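Local coordinates for mucus binding protein (Lactobacillus reuteri, PDB 3I57), which probably binds mucus as a cell-wall-attached bacterial surface protein, of which this chain is one type 2 repeat, with immunoglobulin-binding activity as well, at residues H5-D10 / D14-Q19; D20-D23 / T29-Y32; A55-D60 / N65-T70. One frame throughout, in Å; residues are numbered along the deposited sequence.

In the fold
From the N terminus the three contacts follow one another in series, none enclosing or crossing another. Contact 1 closes the hairpin of strands 2-10 and 15-24 with only three residues between its segments. Contact 2 folds the loop that leads to helix 35-43 back onto the far end of strand 15-24, and contact 3 closes the calcium loop just ahead of strand 67-80. All lie in the mucin binding domain, at the N-terminal end of the elongated repeat. Strand 2-10 pairs with both 15-24 and 67-80. Hydrogen bonds of Tyr8 with Tyr32, His5 with Asp66 and Ile30 with Glu57 join the contacts to each other.

Contact 1: H5-D10 / D14-Q19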
ATOM      1  N   HIS A   5     -14.354  30.135 -15.678  1.00  7.73           N
ATOM      2  CA  HIS A   5     -14.379  28.681 -15.511  1.00  7.52           C
ATOM      3  C   HIS A   5     -13.458  28.333 -14.373  1.00  7.47           C
ATOM      4  O   HIS A   5     -12.290  28.661 -14.411  1.00  7.43           O
ATOM      5  CB  HIS A   5     -13.866  28.004 -16.803  1.00  7.10           C
ATOM      6  CG  HIS A   5     -14.503  28.538 -18.042  1.00  5.77           C
ATOM      7  ND1 HIS A   5     -15.791  28.200 -18.416  1.00  8.95           N
ATOM      8  CD2 HIS A   5     -14.054  29.407 -18.971  1.00  5.79           C
ATOM      9  CE1 HIS A   5     -16.098  28.831 -19.536  1.00  8.69           C
ATOM     10  NE2 HIS A   5     -15.061  29.570 -19.898  1.00  7.81           N
ATOM     11  N   VAL A   6     -13.964  27.637 -13.369  1.00  7.88           N
ATOM     12  CA  VAL A   6     -13.105  27.272 -12.250  1.00  7.06           C
ATOM     13  C   VAL A   6     -12.868  25.782 -12.315  1.00  6.57           C
ATOM     14  O   VAL A   6     -13.809  25.001 -12.296  1.00  6.55           O
ATOM     15  CB  VAL A   6     -13.757  27.620 -10.909  1.00  7.00           C
ATOM     16  CG1 VAL A   6     -12.814  27.249  -9.772  1.00  5.88           C
ATOM     17  CG2 VAL A   6     -14.118  29.097 -10.873  1.00  5.34           C
ATOM     18  N   GLN A   7     -11.602  25.386 -12.401  1.00  5.70           N
ATOM     19  CA  GLN A   7     -11.291  23.995 -12.736  1.00  5.68           C
ATOM     20  C   GLN A   7     -10.662  23.322 -11.534  1.00  4.84           C
ATOM     21  O   GLN A   7      -9.633  23.761 -11.053  1.00  6.37           O
ATOM     22  CB  GLN A   7     -10.344  23.941 -13.953  1.00  4.85           C
ATOM     23  CG  GLN A   7     -11.021  24.557 -15.204  1.00  4.00           C
ATOM     24  CD  GLN A   7     -10.039  24.885 -16.311  1.00  7.34           C
ATOM     25  OE1 GLN A   7     -10.252  24.562 -17.502  1.00 11.79           O
ATOM     26  NE2 GLN A   7      -8.966  25.524 -15.943  1.00  7.01           N
ATOM     27  N   TYR A   8     -11.289  22.255 -11.075  1.00  5.43           N
ATOM     28  CA  TYR A   8     -10.785  21.474  -9.939  1.00  4.98           C
ATOM     29  C   TYR A   8      -9.902  20.327 -10.460  1.00  4.89           C
ATOM     30  O   TYR A   8     -10.356  19.502 -11.258  1.00  6.30           O
ATOM     31  CB  TYR A   8     -11.961  20.968  -9.091  1.00  4.03           C
ATOM     32  CG  TYR A   8     -12.642  22.091  -8.378  1.00  5.10           C
ATOM     33  CD1 TYR A   8     -13.589  22.864  -9.040  1.00  5.68           C
ATOM     34  CD2 TYR A   8     -12.281  22.454  -7.085  1.00  6.77           C
ATOM     35  CE1 TYR A   8     -14.192  23.930  -8.434  1.00  4.85           C
ATOM     36  CE2 TYR A   8     -12.891  23.537  -6.446  1.00  6.68           C
ATOM     37  CZ  TYR A   8     -13.845  24.276  -7.146  1.00  7.72           C
ATOM     38  OH  TYR A   8     -14.477  25.343  -6.557  1.00  8.04           O
ATOM     39  N   ILE A   9      -8.642  20.303 -10.032  1.00  5.42           N
ATOM     40  CA  ILE A   9      -7.627  19.453 -10.668  1.00  6.46           C
ATOM     41  C   ILE A   9      -6.942  18.506  -9.684  1.00  6.03           C
ATOM     42  O   ILE A   9      -6.578  18.937  -8.598  1.00  5.92           O
ATOM     43  CB  ILE A   9      -6.499  20.317 -11.271  1.00  6.19           C
ATOM     44  CG1 ILE A   9      -7.048  21.312 -12.309  1.00  7.13           C
ATOM     45  CG2 ILE A   9      -5.428  19.431 -11.935  1.00  7.68           C
ATOM     46  CD1 ILE A   9      -7.932  20.659 -13.274  1.00  9.56           C
ATOM     47  N   ASP A  10      -6.738  17.244 -10.081  1.00  6.54           N
ATOM     48  CA  ASP A  10      -5.832  16.339  -9.329  1.00  7.43           C
ATOM     49  C   ASP A  10      -4.442  16.554  -9.903  1.00  7.97           C
ATOM     50  O   ASP A  10      -4.147  16.164 -11.050  1.00  8.02           O
ATOM     51  CB  ASP A  10      -6.235  14.871  -9.470  1.00  7.80           C
ATOM     52  CG  ASP A  10      -5.260  13.909  -8.779  1.00  8.71           C
ATOM     53  OD1 ASP A  10      -4.108  14.278  -8.527  1.00 13.62           O
ATOM     54  OD2 ASP A  10      -5.668  12.774  -8.485  1.00  9.87           O
ATOM     55  N   ASP A  14      -2.599  14.778 -12.982  1.00  7.25           N
ATOM     56  CA  ASP A  14      -2.904  15.805 -13.991  1.00  7.85           C
ATOM     57  C   ASP A  14      -4.236  15.485 -14.665  1.00  7.16           C
ATOM     58  O   ASP A  14      -4.300  15.272 -15.875  1.00  6.51           O
ATOM     59  CB  ASP A  14      -1.789  15.898 -15.029  1.00  8.20           C
ATOM     60  CG  ASP A  14      -0.551  16.531 -14.479  1.00 10.93           C
ATOM     61  OD1 ASP A  14      -0.653  17.181 -13.414  1.00 10.11           O
ATOM     62  OD2 ASP A  14       0.527  16.385 -15.106  1.00 10.60           O
ATOM     63  N   GLN A  15      -5.295  15.466 -13.859  1.00  6.85           N
ATOM     64  CA  GLN A  15      -6.636  15.068 -14.310  1.00  7.37           C
ATOM     65  C   GLN A  15      -7.651  16.102 -13.821  1.00  7.23           C
ATOM     66  O   GLN A  15      -7.619  16.499 -12.654  1.00  6.45           O
ATOM     67  CB  GLN A  15      -6.984  13.693 -13.722  1.00  7.52           C
ATOM     68  CG  GLN A  15      -8.458  13.383 -13.605  1.00  8.88           C
ATOM     69  CD  GLN A  15      -9.055  12.846 -14.887  1.00 10.37           C
ATOM     70  OE1 GLN A  15     -10.044  13.370 -15.400  1.00 13.51           O
ATOM     71  NE2 GLN A  15      -8.448  11.793 -15.417  1.00 10.68           N
ATOM     72  N   MET A  16      -8.516  16.582 -14.706  1.00  6.93           N
ATOM     73  CA  MET A  16      -9.556  17.523 -14.280  1.00  7.67           C
ATOM     74  C   MET A  16     -10.676  16.730 -13.643  1.00  7.60           C
ATOM     75  O   MET A  16     -11.136  15.722 -14.200  1.00  8.01           O
ATOM     76  CB  MET A  16     -10.098  18.376 -15.441  1.00  7.75           C
ATOM     77  CG  MET A  16     -11.030  19.522 -14.950  1.00  9.06           C
ATOM     78  SD  MET A  16     -11.388  20.796 -16.206  1.00 13.31           S
ATOM     79  CE  MET A  16     -12.736  19.957 -17.051  1.00  8.29           C
ATOM     80  N   LEU A  17     -11.092  17.176 -12.463  1.00  8.31           N
ATOM     81  CA  LEU A  17     -12.102  16.472 -11.686  1.00  7.45           C
ATOM     82  C   LEU A  17     -13.491  17.067 -11.886  1.00  7.66           C
ATOM     83  O   LEU A  17     -14.466  16.340 -11.816  1.00  6.80           O
ATOM     84  CB  LEU A  17     -11.758  16.543 -10.211  1.00  7.72           C
ATOM     85  CG  LEU A  17     -10.369  16.019  -9.881  1.00  7.33           C
ATOM     86  CD1 LEU A  17      -9.977  16.581  -8.487  1.00  9.92           C
ATOM     87  CD2 LEU A  17     -10.363  14.492  -9.935  1.00 10.54           C
ATOM     88  N   ARG A  18     -13.568  18.374 -12.117  1.00  7.09           N
ATOM     89  CA  ARG A  18     -14.848  19.075 -12.316  1.00  7.70           C
ATOM     90  C   ARG A  18     -14.544  20.482 -12.799  1.00  7.37           C
ATOM     91  O   ARG A  18     -13.486  21.035 -12.503  1.00  7.25           O
ATOM     92  CB  ARG A  18     -15.606  19.169 -10.991  1.00  7.87           C
ATOM     93  CG  ARG A  18     -17.088  19.564 -11.065  1.00 10.82           C
ATOM     94  CD  ARG A  18     -17.676  19.642  -9.634  1.00 12.26           C
ATOM     95  NE  ARG A  18     -17.522  20.963  -8.992  1.00 10.28           N
ATOM     96  CZ  ARG A  18     -17.705  21.179  -7.683  1.00 15.23           C
ATOM     97  NH1 ARG A  18     -17.982  20.159  -6.867  1.00 12.66           N
ATOM     98  NH2 ARG A  18     -17.594  22.411  -7.183  1.00 13.36           N
ATOM     99  N   GLN A  19     -15.461  21.047 -13.571  1.00  6.17           N
ATOM    100  CA  GLN A  19     -15.361  22.472 -13.930  1.00  6.30           C
ATOM    101  C   GLN A  19     -16.668  23.167 -13.650  1.00  5.75           C
ATOM    102  O   GLN A  19     -17.740  22.654 -14.022  1.00  5.24           O
ATOM    103  CB  GLN A  19     -15.049  22.637 -15.417  1.00  6.19           C
ATOM    104  CG  GLN A  19     -14.981  24.120 -15.863  1.00  6.01           C
ATOM    105  CD  GLN A  19     -14.476  24.236 -17.281  1.00  7.69           C
ATOM    106  OE1 GLN A  19     -13.387  23.746 -17.593  1.00  6.92           O
ATOM    107  NE2 GLN A  19     -15.255  24.899 -18.150  1.00  5.74           N
TER
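Tyr8 and Arg18 face each other across the antiparallel hairpin, Tyr8 N donating to Arg18 O at 2.9 Å. The second bond of this pair is displaced by one residue: Tyr8 O receives Leu17 N at 2.7 Å, because two residues, Leu17 and Arg18, lie opposite the single Tyr8, a classic beta bulge. Nearer the turn, Asp10 and Gln15 exchange two backbone bonds, and Asp14, set against Asp10 as well, makes a G1 bulge. Arg18 bends at chi3 (88°) and brings its guanidinium over the tyrosine face, a cation-pi contact with Arg18 CZ 4.9 Å from the centroid of the Tyr8 ring. The two planes are 56° apart, and Arg18 NH2 is the guanidinium atom that comes nearest the ring, while NE forms a salt bridge with Asp20. On the sheet face bearing Gln7, Ile9 and Met16, Ile9 CD1 packs 3.7 Å from Met16 CG. Gln19 also belongs to this face. Its CB passes Val6 O, and a fully extended chi1 (178°) carries the rest along Gln7 toward His5: Gln19 CG lies 4.0 Å and OE1 3.5 Å from Gln7 CG, and CD reaches 3.8 Å from His5 CB. At the tip, Gln19 NE2 is 3.4 Å from His5 ND1 at an angle too poor for bonding; both nitrogens instead hydrogen-bond Asp21 OD1. A leucine in place of Gln19 would probably leave Asp21 OD1 with His5 but without its amide partner. Because the other imidazole nitrogen, NE2, bonds Asp66, His5 lies between two carboxylates, a setting that would favour its protonated form.

Contact 2: D20-D23 / T29-Y32; sequences DDLD and TIPY
Leu22 and Ile30 have the closest alpha carbons of the two segments, yet their CA atoms stay 8.0 Å apart, and no backbone hydrogen bond joins extended strand 20-23 to loop 29-32. The loop kinks on itself instead: Tyr32 N bonds Ile30 O at 2.8 Å round Pro31, the centre of an inverse gamma turn. Side chains therefore carry the contact. Leu22 points into the loop with its two methyls divided between partners. CD1 presses on Ile30 CG2 at 3.3 Å, tighter than normal van der Waals contact, and also meets Tyr32 CB at 3.6 Å; CD2 lies 3.4 Å from Tyr32 CD1. This squeeze goes with an unstaggered chi1 of -31° at Leu22. The domain belongs to the ubiquitin-like beta-grasp group, and here the segment leading from the first hairpin into helix 35-43 is folded back against the second hairpin strand. At the far end of the Tyr32 ring, the hydroxyl OH donates to Asp20 OD2 at 2.6 Å. The carboxylate oxygen lies near the ring plane, at its edge, although carboxylate and ring are turned 72° against each other. The hydroxyl meets OD2 on its anti side, 27° out of the carboxylate plane. A hydrogen bond to Tyr8 gives Tyr32 OH a second partner, and the ring of Phe53 meets that of Tyr32 edge-to-face.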
ATOM      1  N   ASP A  20     -16.580  24.328 -13.004  1.00  5.17           N
ATOM      2  CA  ASP A  20     -17.762  25.126 -12.697  1.00  6.23           C
ATOM      3  C   ASP A  20     -17.685  26.350 -13.578  1.00  6.93           C
ATOM      4  O   ASP A  20     -16.666  27.057 -13.546  1.00  6.85           O
ATOM      5  CB  ASP A  20     -17.745  25.604 -11.227  1.00  6.20           C
ATOM      6  CG  ASP A  20     -17.897  24.462 -10.210  1.00  7.77           C
ATOM      7  OD1 ASP A  20     -18.139  23.322 -10.625  1.00  8.49           O
ATOM      8  OD2 ASP A  20     -17.799  24.729  -8.990  1.00  7.46           O
ATOM      9  N   ASP A  21     -18.761  26.607 -14.324  1.00  8.18           N
ATOM     10  CA  ASP A  21     -18.894  27.788 -15.175  1.00  9.08           C
ATOM     11  C   ASP A  21     -19.720  28.865 -14.484  1.00  9.76           C
ATOM     12  O   ASP A  21     -20.698  28.554 -13.779  1.00  9.12           O
ATOM     13  CB  ASP A  21     -19.576  27.416 -16.489  1.00  9.73           C
ATOM     14  CG  ASP A  21     -18.672  26.671 -17.425  1.00 10.41           C
ATOM     15  OD1 ASP A  21     -17.486  26.467 -17.095  1.00  9.55           O
ATOM     16  OD2 ASP A  21     -19.156  26.302 -18.520  1.00 14.53           O
ATOM     17  N   LEU A  22     -19.325  30.131 -14.673  1.00  9.63           N
ATOM     18  CA  LEU A  22     -20.089  31.284 -14.175  1.00 10.91           C
ATOM     19  C   LEU A  22     -20.127  32.312 -15.294  1.00 10.84           C
ATOM     20  O   LEU A  22     -19.186  32.405 -16.056  1.00 10.44           O
ATOM     21  CB  LEU A  22     -19.391  31.921 -12.956  1.00 12.11           C
ATOM     22  CG  LEU A  22     -18.587  30.962 -12.076  1.00 13.47           C
ATOM     23  CD1 LEU A  22     -17.534  31.702 -11.259  1.00 16.61           C
ATOM     24  CD2 LEU A  22     -19.536  30.239 -11.162  1.00 17.38           C
ATOM     25  N   ASP A  23     -21.217  33.068 -15.402  1.00 10.31           N
ATOM     26  CA  ASP A  23     -21.283  34.206 -16.307  1.00  9.99           C
ATOM     27  C   ASP A  23     -21.591  35.437 -15.484  1.00  9.06           C
ATOM     28  O   ASP A  23     -22.277  35.343 -14.465  1.00  8.46           O
ATOM     29  CB  ASP A  23     -22.384  34.004 -17.359  1.00 11.00           C
ATOM     30  CG  ASP A  23     -22.143  32.759 -18.210  1.00 14.50           C
ATOM     31  OD1 ASP A  23     -22.156  32.855 -19.443  1.00 17.02           O
ATOM     32  OD2 ASP A  23     -21.952  31.678 -17.613  1.00 23.16           O
ATOM     33  N   THR A  29     -18.028  41.831  -9.372  1.00  7.22           N
ATOM     34  CA  THR A  29     -17.224  40.886  -8.582  1.00  7.20           C
ATOM     35  C   THR A  29     -17.730  39.443  -8.798  1.00  7.32           C
ATOM     36  O   THR A  29     -18.936  39.187  -8.702  1.00  6.80           O
ATOM     37  CB  THR A  29     -17.215  41.260  -7.091  1.00  7.40           C
ATOM     38  OG1 THR A  29     -16.559  42.518  -6.934  1.00  6.47           O
ATOM     39  CG2 THR A  29     -16.465  40.157  -6.225  1.00  8.79           C
ATOM     40  N   ILE A  30     -16.829  38.504  -9.111  1.00  6.76           N
ATOM     41  CA  ILE A  30     -17.312  37.146  -9.497  1.00  6.98           C
ATOM     42  C   ILE A  30     -17.947  36.512  -8.254  1.00  5.88           C
ATOM     43  O   ILE A  30     -17.270  36.365  -7.265  1.00  7.12           O
ATOM     44  CB  ILE A  30     -16.177  36.234 -10.052  1.00  6.71           C
ATOM     45  CG1 ILE A  30     -15.577  36.792 -11.357  1.00  7.02           C
ATOM     46  CG2 ILE A  30     -16.715  34.791 -10.257  1.00  7.51           C
ATOM     47  CD1 ILE A  30     -14.144  36.301 -11.646  1.00  8.81           C
ATOM     48  N   PRO A  31     -19.255  36.190  -8.286  1.00  7.21           N
ATOM     49  CA  PRO A  31     -19.925  35.745  -7.068  1.00  7.57           C
ATOM     50  C   PRO A  31     -19.696  34.272  -6.850  1.00  8.40           C
ATOM     51  O   PRO A  31     -20.605  33.454  -7.050  1.00  7.99           O
ATOM     52  CB  PRO A  31     -21.410  36.049  -7.337  1.00  7.93           C
ATOM     53  CG  PRO A  31     -21.530  35.999  -8.826  1.00  7.64           C
ATOM     54  CD  PRO A  31     -20.204  36.432  -9.389  1.00  5.73           C
ATOM     55  N   TYR A  32     -18.464  33.933  -6.478  1.00  8.25           N
ATOM     56  CA  TYR A  32     -18.064  32.543  -6.326  1.00  8.95           C
ATOM     57  C   TYR A  32     -17.030  32.443  -5.222  1.00  8.82           C
ATOM     58  O   TYR A  32     -16.180  33.345  -5.040  1.00  9.04           O
ATOM     59  CB  TYR A  32     -17.428  32.049  -7.639  1.00  8.16           C
ATOM     60  CG  TYR A  32     -17.117  30.573  -7.723  1.00  7.97           C
ATOM     61  CD1 TYR A  32     -18.073  29.668  -8.178  1.00  6.22           C
ATOM     62  CD2 TYR A  32     -15.851  30.095  -7.405  1.00  8.24           C
ATOM     63  CE1 TYR A  32     -17.805  28.312  -8.277  1.00  9.31           C
ATOM     64  CE2 TYR A  32     -15.564  28.760  -7.497  1.00  7.72           C
ATOM     65  CZ  TYR A  32     -16.531  27.868  -7.950  1.00  9.50           C
ATOM     66  OH  TYR A  32     -16.204  26.545  -8.022  1.00  9.08           O
TER

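Contact 3: A55-D60 / N65-T70; sequences AGEKFD and NDQFYT. With CA (calcium ion), chain C.
The side chains of Asp60 and Gln67 overlap head to tail, the carboxylate stacked on the side-chain amide with their planes 25° apart. The chains bearing them run almost oppositely, segment 57-60 against 65-69. Along the stack Gln67 CG lies 3.4 Å from Asp60 OD2, while the amide end lies close to Lys58 O and Asp60 N. Glu57 and Tyr69 meet quite differently: the side chains cross at a slant, and carboxylate and ring stand at 86°, nearly perpendicular. Tyr69 OH donates to Glu57 OE2 in an unusually short bond, modelled at 2.5 Å, a length that is doubtful in detail. A bend at chi2 of Glu57 (80°) turns the carboxylate toward this hydroxyl. Phe59 points away from strand 67-70, into the interior against Val4, Ile30 and Pro31, so that Phe59 and Asp60, neighbours in the loop, serve different sides. Asp60 turns its other oxygen to the calcium ion, OD1 binding at 2.4 Å, with OD2 farther off at 3.0 Å from the metal. Asn65 contributes its backbone O, also 2.4 Å from the calcium. Of two bound waters, water 1 donates to Asp66 OD1 at 2.8 Å, which makes Asp66 a second-shell residue. Gln2 OE1 and Asp62 O complete the six oxygen ligands, and the site is thus a calcium-binding loop that ties the approach to strand 67-80 to the start of strand 2-10.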
ATOM      1  N   ALA A  55      -9.049  36.017  -4.543  1.00 16.72           N
ATOM      2  CA  ALA A  55     -10.045  36.679  -3.698  1.00 17.74           C
ATOM      3  C   ALA A  55     -10.580  37.924  -4.369  1.00 18.02           C
ATOM      4  O   ALA A  55      -9.806  38.782  -4.800  1.00 19.46           O
ATOM      5  CB  ALA A  55      -9.408  37.050  -2.332  1.00 18.71           C
ATOM      6  N   GLY A  56     -11.899  38.039  -4.483  1.00 18.75           N
ATOM      7  CA  GLY A  56     -12.489  39.294  -4.961  1.00 17.58           C
ATOM      8  C   GLY A  56     -12.242  39.620  -6.421  1.00 16.90           C
ATOM      9  O   GLY A  56     -12.449  40.765  -6.849  1.00 17.47           O
ATOM     10  N   GLU A  57     -11.807  38.620  -7.185  1.00 14.21           N
ATOM     11  CA  GLU A  57     -11.648  38.720  -8.645  1.00 13.77           C
ATOM     12  C   GLU A  57     -12.947  39.223  -9.302  1.00 12.21           C
ATOM     13  O   GLU A  57     -14.031  38.792  -8.900  1.00 10.59           O
ATOM     14  CB  GLU A  57     -11.299  37.327  -9.203  1.00 14.36           C
ATOM     15  CG  GLU A  57     -10.845  37.287 -10.658  1.00 16.27           C
ATOM     16  CD  GLU A  57      -9.389  37.674 -10.813  1.00 18.08           C
ATOM     17  OE1 GLU A  57      -8.853  38.292  -9.873  1.00 18.10           O
ATOM     18  OE2 GLU A  57      -8.791  37.352 -11.862  1.00 21.27           O
ATOM     19  N   LYS A  58     -12.817  40.130 -10.280  1.00 10.47           N
ATOM     20  CA  LYS A  58     -13.926  40.601 -11.133  1.00 11.37           C
ATOM     21  C   LYS A  58     -13.956  39.958 -12.520  1.00 10.24           C
ATOM     22  O   LYS A  58     -12.916  39.561 -13.058  1.00 11.16           O
ATOM     23  CB  LYS A  58     -13.816  42.120 -11.371  1.00 11.79           C
ATOM     24  CG  LYS A  58     -13.860  42.965 -10.123  1.00 15.74           C
ATOM     25  CD  LYS A  58     -13.574  44.465 -10.415  1.00 16.26           C
ATOM     26  CE  LYS A  58     -12.549  44.690 -11.518  1.00 18.94           C
ATOM     27  NZ  LYS A  58     -12.068  46.119 -11.573  1.00 19.94           N
ATOM     28  N   PHE A  59     -15.137  39.938 -13.136  1.00  8.66           N
ATOM     29  CA  PHE A  59     -15.251  39.604 -14.547  1.00  9.95           C
ATOM     30  C   PHE A  59     -14.510  40.687 -15.362  1.00 10.14           C
ATOM     31  O   PHE A  59     -14.644  41.882 -15.071  1.00 10.51           O
ATOM     32  CB  PHE A  59     -16.726  39.533 -15.005  1.00  8.75           C
ATOM     33  CG  PHE A  59     -17.511  38.376 -14.413  1.00  9.26           C
ATOM     34  CD1 PHE A  59     -17.493  37.120 -15.023  1.00  9.00           C
ATOM     35  CD2 PHE A  59     -18.262  38.544 -13.259  1.00  9.92           C
ATOM     36  CE1 PHE A  59     -18.203  36.049 -14.476  1.00 12.27           C
ATOM     37  CE2 PHE A  59     -18.991  37.488 -12.718  1.00  9.86           C
ATOM     38  CZ  PHE A  59     -18.957  36.237 -13.329  1.00 12.38           C
ATOM     39  N   ASP A  60     -13.742  40.254 -16.368  1.00 10.77           N
ATOM     40  CA  ASP A  60     -12.942  41.169 -17.212  1.00 12.56           C
ATOM     41  C   ASP A  60     -13.762  41.971 -18.218  1.00 13.49           C
ATOM     42  O   ASP A  60     -14.976  41.921 -18.224  1.00 12.68           O
ATOM     43  CB  ASP A  60     -11.831  40.431 -17.957  1.00 12.64           C
ATOM     44  CG  ASP A  60     -12.348  39.409 -18.953  1.00 14.21           C
ATOM     45  OD1 ASP A  60     -13.462  39.539 -19.526  1.00 14.99           O
ATOM     46  OD2 ASP A  60     -11.599  38.444 -19.185  1.00 17.33           O
ATOM     47  N   ASN A  65     -11.931  36.451 -24.859  1.00 19.09           N
ATOM     48  CA  ASN A  65     -11.294  35.461 -24.003  1.00 17.44           C
ATOM     49  C   ASN A  65     -12.032  35.264 -22.672  1.00 15.94           C
ATOM     50  O   ASN A  65     -12.420  36.249 -22.015  1.00 14.48           O
ATOM     51  CB  ASN A  65      -9.864  35.902 -23.729  1.00 18.07           C
ATOM     52  CG  ASN A  65      -9.047  36.048 -25.005  1.00 19.25           C
ATOM     53  OD1 ASN A  65      -8.546  37.137 -25.321  1.00 22.93           O
ATOM     54  ND2 ASN A  65      -8.927  34.959 -25.755  1.00 20.35           N
ATOM     55  N   ASP A  66     -12.204  34.000 -22.277  1.00 13.76           N
ATOM     56  CA  ASP A  66     -12.749  33.666 -20.958  1.00 12.70           C
ATOM     57  C   ASP A  66     -11.654  33.660 -19.889  1.00 11.90           C
ATOM     58  O   ASP A  66     -10.453  33.616 -20.196  1.00 11.16           O
ATOM     59  CB  ASP A  66     -13.436  32.286 -20.977  1.00 12.71           C
ATOM     60  CG  ASP A  66     -14.666  32.246 -21.874  1.00 13.93           C
ATOM     61  OD1 ASP A  66     -15.121  33.313 -22.316  1.00 12.76           O
ATOM     62  OD2 ASP A  66     -15.185  31.142 -22.126  1.00 12.79           O
ATOM     63  N   GLN A  67     -12.079  33.673 -18.626  1.00 10.18           N
ATOM     64  CA  GLN A  67     -11.165  33.615 -17.500  1.00  8.94           C
ATOM     65  C   GLN A  67     -11.151  32.191 -16.968  1.00  8.42           C
ATOM     66  O   GLN A  67     -12.207  31.620 -16.768  1.00  9.30           O
ATOM     67  CB  GLN A  67     -11.625  34.579 -16.404  1.00  8.47           C
ATOM     68  CG  GLN A  67     -11.387  36.057 -16.781  1.00  9.85           C
ATOM     69  CD  GLN A  67     -12.200  37.019 -15.936  1.00 11.44           C
ATOM     70  OE1 GLN A  67     -11.824  37.364 -14.801  1.00 13.68           O
ATOM     71  NE2 GLN A  67     -13.306  37.456 -16.478  1.00 10.16           N
ATOM     72  N   PHE A  68      -9.965  31.621 -16.773  1.00  6.68           N
ATOM     73  CA  PHE A  68      -9.838  30.287 -16.187  1.00  7.03           C
ATOM     74  C   PHE A  68      -9.065  30.339 -14.887  1.00  6.83           C
ATOM     75  O   PHE A  68      -8.020  31.002 -14.820  1.00  7.74           O
ATOM     76  CB  PHE A  68      -9.101  29.351 -17.172  1.00  6.99           C
ATOM     77  CG  PHE A  68      -9.842  29.150 -18.483  1.00  7.59           C
ATOM     78  CD1 PHE A  68     -10.589  28.009 -18.699  1.00  7.76           C
ATOM     79  CD2 PHE A  68      -9.791  30.109 -19.491  1.00  8.94           C
ATOM     80  CE1 PHE A  68     -11.279  27.803 -19.928  1.00  8.23           C
ATOM     81  CE2 PHE A  68     -10.480  29.929 -20.709  1.00 10.24           C
ATOM     82  CZ  PHE A  68     -11.217  28.793 -20.931  1.00 11.18           C
ATOM     83  N   TYR A  69      -9.534  29.622 -13.862  1.00  5.87           N
ATOM     84  CA  TYR A  69      -8.781  29.533 -12.617  1.00  5.83           C
ATOM     85  C   TYR A  69      -8.783  28.104 -12.141  1.00  6.22           C
ATOM     86  O   TYR A  69      -9.855  27.489 -12.061  1.00  5.33           O
ATOM     87  CB  TYR A  69      -9.438  30.394 -11.540  1.00  5.51           C
ATOM     88  CG  TYR A  69      -9.583  31.805 -11.985  1.00  7.02           C
ATOM     89  CD1 TYR A  69      -8.490  32.672 -11.973  1.00  9.12           C
ATOM     90  CD2 TYR A  69     -10.796  32.273 -12.494  1.00  8.84           C
ATOM     91  CE1 TYR A  69      -8.611  33.967 -12.414  1.00  9.49           C
ATOM     92  CE2 TYR A  69     -10.923  33.581 -12.916  1.00 10.61           C
ATOM     93  CZ  TYR A  69      -9.832  34.415 -12.881  1.00 11.94           C
ATOM     94  OH  TYR A  69      -9.962  35.721 -13.307  1.00 12.54           O
ATOM     95  N   THR A  70      -7.606  27.588 -11.811  1.00  7.09           N
ATOM     96  CA  THR A  70      -7.496  26.206 -11.317  1.00  7.01           C
ATOM     97  C   THR A  70      -7.458  26.117  -9.781  1.00  7.31           C
ATOM     98  O   THR A  70      -7.007  27.041  -9.075  1.00  7.15           O
ATOM     99  CB  THR A  70      -6.264  25.491 -11.914  1.00  7.54           C
ATOM    100  OG1 THR A  70      -5.085  26.232 -11.592  1.00  7.12           O
ATOM    101  CG2 THR A  70      -6.373  25.372 -13.451  1.00  7.25           C
TER
HETATM  102 CA    CA C 186     -13.947  37.661 -20.923  1.00 11.91          CA
HETATM  103  O   HOH W   1     -15.617  35.940 -21.628  1.00 10.94           O
HETATM  104  O   HOH W   2     -14.231  36.501 -18.870  1.00 11.05           O